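DisA protein (Sorangium cellulosum, PDB 6CCA) is a carbon methyltransferase of the disorazol polyketide assembly line, probably adding the two methyl groups of a gem-dimethyl unit to the growing chain. Local coordinates at residues Y154-Y165 against F343-L351. Numbering follows the deposited sequence.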
loop_
_atom_site.group_PDB
_atom_site.type_symbol
_atom_site.label_atom_id
_atom_site.label_comp_id
_atom_site.label_asym_id
_atom_site.label_seq_id
_atom_site.Cartn_x
_atom_site.Cartn_y
_atom_site.Cartn_z
ATOM N N TYR A 154 11.121 -9.227 1.140
ATOM C CA TYR A 154 11.237 -7.980 1.894
ATOM C C TYR A 154 12.703 -7.782 2.340
ATOM O O TYR A 154 13.245 -6.681 2.208
ATOM C CB TYR A 154 10.308 -7.988 3.108
ATOM C CG TYR A 154 8.844 -8.230 2.732
ATOM C CD1 TYR A 154 8.377 -9.524 2.506
ATOM C CD2 TYR A 154 7.961 -7.216 2.626
ATOM C CE1 TYR A 154 7.114 -9.784 2.105
ATOM C CE2 TYR A 154 6.643 -7.439 2.203
ATOM C CZ TYR A 154 6.213 -8.733 1.963
ATOM O OH TYR A 154 4.914 -9.084 1.568
ATOM N N VAL A 155 13.325 -8.849 2.812
ATOM C CA VAL A 155 14.730 -8.819 3.251
ATOM C C VAL A 155 15.610 -8.427 2.052
ATOM O O VAL A 155 16.465 -7.532 2.120
ATOM C CB VAL A 155 15.168 -10.160 3.843
ATOM C CG1 VAL A 155 16.660 -10.201 4.095
ATOM C CG2 VAL A 155 14.421 -10.406 5.152
ATOM N N ARG A 156 15.367 -9.105 0.934
ATOM C CA ARG A 156 16.081 -8.831 -0.305
ATOM C C ARG A 156 15.993 -7.355 -0.682
ATOM O O ARG A 156 17.012 -6.710 -0.930
ATOM C CB ARG A 156 15.533 -9.697 -1.441
ATOM C CG ARG A 156 16.120 -11.098 -1.493
ATOM C CD ARG A 156 15.794 -11.785 -2.809
ATOM N NE ARG A 156 16.397 -11.098 -3.949
ATOM C CZ ARG A 156 15.705 -10.453 -4.882
ATOM N NH1 ARG A 156 14.381 -10.404 -4.814
ATOM N NH2 ARG A 156 16.336 -9.856 -5.884
ATOM N N LEU A 157 14.775 -6.822 -0.724
ATOM C CA LEU A 157 14.585 -5.426 -1.079
ATOM C C LEU A 157 15.329 -4.479 -0.088
ATOM O O LEU A 157 15.922 -3.498 -0.490
ATOM C CB LEU A 157 13.095 -5.092 -1.082
ATOM C CG LEU A 157 12.836 -3.602 -1.363
ATOM C CD1 LEU A 157 13.486 -3.206 -2.675
ATOM C CD2 LEU A 157 11.339 -3.257 -1.418
ATOM N N LEU A 158 15.169 -4.713 1.229
ATOM C CA LEU A 158 15.860 -3.862 2.206
ATOM C C LEU A 158 17.357 -3.919 2.009
ATOM O O LEU A 158 18.039 -2.915 2.142
ATOM C CB LEU A 158 15.551 -4.300 3.612
ATOM C CG LEU A 158 14.161 -3.985 4.105
ATOM C CD1 LEU A 158 14.072 -4.413 5.529
ATOM C CD2 LEU A 158 13.925 -2.461 4.080
ATOM N N TRP A 159 17.896 -5.106 1.756
ATOM C CA TRP A 159 19.349 -5.256 1.525
ATOM C C TRP A 159 19.820 -4.533 0.277
ATOM O O TRP A 159 20.822 -3.830 0.318
ATOM C CB TRP A 159 19.778 -6.734 1.513
ATOM C CG TRP A 159 21.258 -6.893 1.702
ATOM C CD1 TRP A 159 22.179 -7.196 0.736
ATOM C CD2 TRP A 159 21.998 -6.595 2.889
ATOM N NE1 TRP A 159 23.443 -7.167 1.291
ATOM C CE2 TRP A 159 23.358 -6.772 2.594
ATOM C CE3 TRP A 159 21.628 -6.232 4.171
ATOM C CZ2 TRP A 159 24.354 -6.655 3.557
ATOM C CZ3 TRP A 159 22.608 -6.055 5.118
ATOM C CH2 TRP A 159 23.965 -6.290 4.814
ATOM N N ALA A 160 19.019 -4.541 -0.794
ATOM C CA ALA A 160 19.363 -3.778 -1.997
ATOM C C ALA A 160 19.371 -2.267 -1.699
ATOM O O ALA A 160 20.233 -1.525 -2.172
ATOM C CB ALA A 160 18.407 -4.122 -3.157
ATOM N N CYS A 161 18.426 -1.806 -0.908
ATOM C CA CYS A 161 18.367 -0.392 -0.559
ATOM C C CYS A 161 19.571 -0.075 0.350
ATOM O O CYS A 161 20.235 0.931 0.165
ATOM C CB CYS A 161 17.090 -0.068 0.201
ATOM S SG CYS A 161 15.616 -0.081 -0.876
ATOM N N TYR A 162 19.803 -0.947 1.349
ATOM C CA TYR A 162 20.932 -0.806 2.299
ATOM C C TYR A 162 22.252 -0.524 1.583
ATOM O O TYR A 162 23.017 0.446 1.877
ATOM C CB TYR A 162 21.061 -2.027 3.210
ATOM C CG TYR A 162 22.433 -2.051 3.850
ATOM C CD1 TYR A 162 22.726 -1.220 4.885
ATOM C CD2 TYR A 162 23.423 -2.887 3.401
ATOM C CE1 TYR A 162 23.989 -1.174 5.450
ATOM C CE2 TYR A 162 24.711 -2.842 3.920
ATOM C CZ TYR A 162 24.991 -1.991 4.960
ATOM O OH TYR A 162 26.259 -1.897 5.503
ATOM N N ARG A 163 22.502 -1.347 0.582
ATOM C CA ARG A 163 23.764 -1.196 -0.153
ATOM C C ARG A 163 23.951 0.146 -0.795
ATOM O O ARG A 163 25.121 0.563 -1.020
ATOM C CB ARG A 163 23.958 -2.341 -1.147
ATOM C CG ARG A 163 24.079 -3.708 -0.500
ATOM C CD ARG A 163 24.339 -4.828 -1.521
ATOM N NE ARG A 163 25.735 -4.780 -1.958
ATOM C CZ ARG A 163 26.140 -4.626 -3.185
ATOM N NH1 ARG A 163 25.268 -4.544 -4.171
ATOM N NH2 ARG A 163 27.481 -4.634 -3.455
ATOM N N ARG A 164 22.880 0.850 -1.153
ATOM C CA ARG A 164 23.015 2.123 -1.786
ATOM C C ARG A 164 22.494 3.236 -0.977
ATOM O O ARG A 164 22.260 4.373 -1.507
ATOM C CB ARG A 164 22.221 2.094 -3.116
ATOM C CG ARG A 164 22.608 0.941 -4.000
ATOM C CD ARG A 164 23.950 1.148 -4.607
ATOM N NE ARG A 164 24.063 2.393 -5.381
ATOM C CZ ARG A 164 23.611 2.563 -6.629
ATOM N NH1 ARG A 164 22.950 1.619 -7.271
ATOM N NH2 ARG A 164 23.846 3.706 -7.245
ATOM N N TYR A 165 22.206 2.971 0.305
ATOM C CA TYR A 165 21.410 3.956 1.107
ATOM C C TYR A 165 22.052 5.354 1.238
ATOM O O TYR A 165 21.372 6.359 1.102
ATOM C CB TYR A 165 21.005 3.401 2.514
ATOM C CG TYR A 165 19.530 3.715 2.835
ATOM C CD1 TYR A 165 19.166 4.925 3.452
ATOM C CD2 TYR A 165 18.513 2.809 2.486
ATOM C CE1 TYR A 165 17.853 5.200 3.704
ATOM C CE2 TYR A 165 17.159 3.076 2.744
ATOM C CZ TYR A 165 16.838 4.261 3.366
ATOM O OH TYR A 165 15.510 4.559 3.606
ATOM N N PHE A 343 9.921 -1.533 7.619
ATOM C CA PHE A 343 10.194 -2.016 6.280
ATOM C C PHE A 343 9.725 -1.060 5.251
ATOM O O PHE A 343 10.377 -0.799 4.242
ATOM C CB PHE A 343 9.509 -3.386 6.032
ATOM C CG PHE A 343 9.439 -3.718 4.552
ATOM C CD1 PHE A 343 10.593 -4.124 3.875
ATOM C CD2 PHE A 343 8.288 -3.515 3.830
ATOM C CE1 PHE A 343 10.601 -4.381 2.481
ATOM C CE2 PHE A 343 8.258 -3.718 2.443
ATOM C CZ PHE A 343 9.420 -4.180 1.761
ATOM N N LEU A 344 8.508 -0.551 5.417
ATOM C CA LEU A 344 7.978 0.429 4.487
ATOM C C LEU A 344 8.662 1.778 4.567
ATOM O O LEU A 344 8.963 2.431 3.529
ATOM C CB LEU A 344 6.456 0.621 4.728
ATOM C CG LEU A 344 5.635 -0.624 4.349
ATOM C CD1 LEU A 344 4.169 -0.329 4.732
ATOM C CD2 LEU A 344 5.721 -0.948 2.864
ATOM N N THR A 345 8.857 2.277 5.788
ATOM C CA THR A 345 9.534 3.560 5.917
ATOM C C THR A 345 10.871 3.569 5.160
ATOM O O THR A 345 11.192 4.515 4.457
ATOM C CB THR A 345 9.757 3.963 7.392
ATOM O OG1 THR A 345 8.471 4.104 8.053
ATOM C CG2 THR A 345 10.563 5.297 7.454
ATOM N N LEU A 346 11.631 2.502 5.297
ATOM C CA LEU A 346 12.975 2.431 4.678
ATOM C C LEU A 346 12.948 2.313 3.149
ATOM O O LEU A 346 13.850 2.826 2.513
ATOM C CB LEU A 346 13.775 1.269 5.226
ATOM C CG LEU A 346 14.195 1.367 6.657
ATOM C CD1 LEU A 346 14.887 0.084 7.106
ATOM C CD2 LEU A 346 15.087 2.574 6.767
ATOM N N SER A 347 11.890 1.674 2.611
ATOM C CA SER A 347 11.746 1.362 1.206
ATOM C C SER A 347 10.783 2.294 0.497
ATOM O O SER A 347 11.244 3.205 -0.224
ATOM C CB SER A 347 11.412 -0.078 0.970
ATOM O OG SER A 347 10.245 -0.574 1.576
ATOM N N ALA A 348 9.486 2.103 0.760
ATOM C CA ALA A 348 8.417 2.982 0.206
ATOM C C ALA A 348 8.621 4.432 0.623
ATOM O O ALA A 348 8.330 5.353 -0.122
ATOM C CB ALA A 348 7.048 2.461 0.654
ATOM N N GLY A 349 9.229 4.664 1.798
ATOM C CA GLY A 349 9.569 6.043 2.259
ATOM C C GLY A 349 10.513 6.889 1.442
ATOM O O GLY A 349 10.691 8.121 1.679
ATOM N N LEU A 350 11.214 6.223 0.516
ATOM C CA LEU A 350 12.086 6.888 -0.384
ATOM C C LEU A 350 11.298 7.453 -1.592
ATOM O O LEU A 350 11.865 8.213 -2.342
ATOM C CB LEU A 350 13.158 5.931 -0.932
ATOM C CG LEU A 350 14.155 5.419 0.105
ATOM C CD1 LEU A 350 14.871 4.203 -0.430
ATOM C CD2 LEU A 350 15.123 6.505 0.507
ATOM N N LEU A 351 10.025 7.125 -1.742
ATOM C CA LEU A 351 9.261 7.484 -2.984
ATOM C C LEU A 351 8.374 8.693 -2.762
ATOM O O LEU A 351 7.882 8.927 -1.651
ATOM C CB LEU A 351 8.378 6.310 -3.411
ATOM C CG LEU A 351 9.085 5.044 -3.900
ATOM C CD1 LEU A 351 8.112 3.867 -4.098
ATOM C CD2 LEU A 351 9.870 5.360 -5.150
#
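Tyr-165 OH donates a short hydrogen bond of 2.6 Å to Leu-346 O, lying in the carbonyl plane on a lone pair, with a C=O...O angle of 122°. This carbonyl belongs to the last turn of helix 342-346, and the buried phenol meets it from the ring edge while Leu-350 CD2 packs 3.7 Å from Tyr-165 OH. At the other end of the contact Phe-343, CG anti to the backbone N (chi1 164°), lays its ring against Tyr-154, Leu-157 and Leu-158. Tyr-154 turns an edge to one face of this ring in a T-shaped pair, centroids 5.0 Å apart and planes at 72°, CD2 coming 3.5 Å from Phe-343 CZ. Ser-347 OG sits above the rim of the opposite face and donates to Phe-343 O at 2.7 Å. Leu-158 meets the ring at its edge, its CG 3.6 Å from Phe-343 CD1, and its CD2 also reaches Leu-346 CB. Leu-157 CD2 bridges Phe-343 CZ and Ser-347 CB. Beyond the contact, Tyr-154 OH is hydrogen-bonded to Asn-195 OD1. Helix 152-163, flanked by helices 55-75 and 175-179, thus packs on the connection between parallel strand 330-337 and antiparallel strand 402-409 of a mixed sheet consistent with a class I methyltransferase fold.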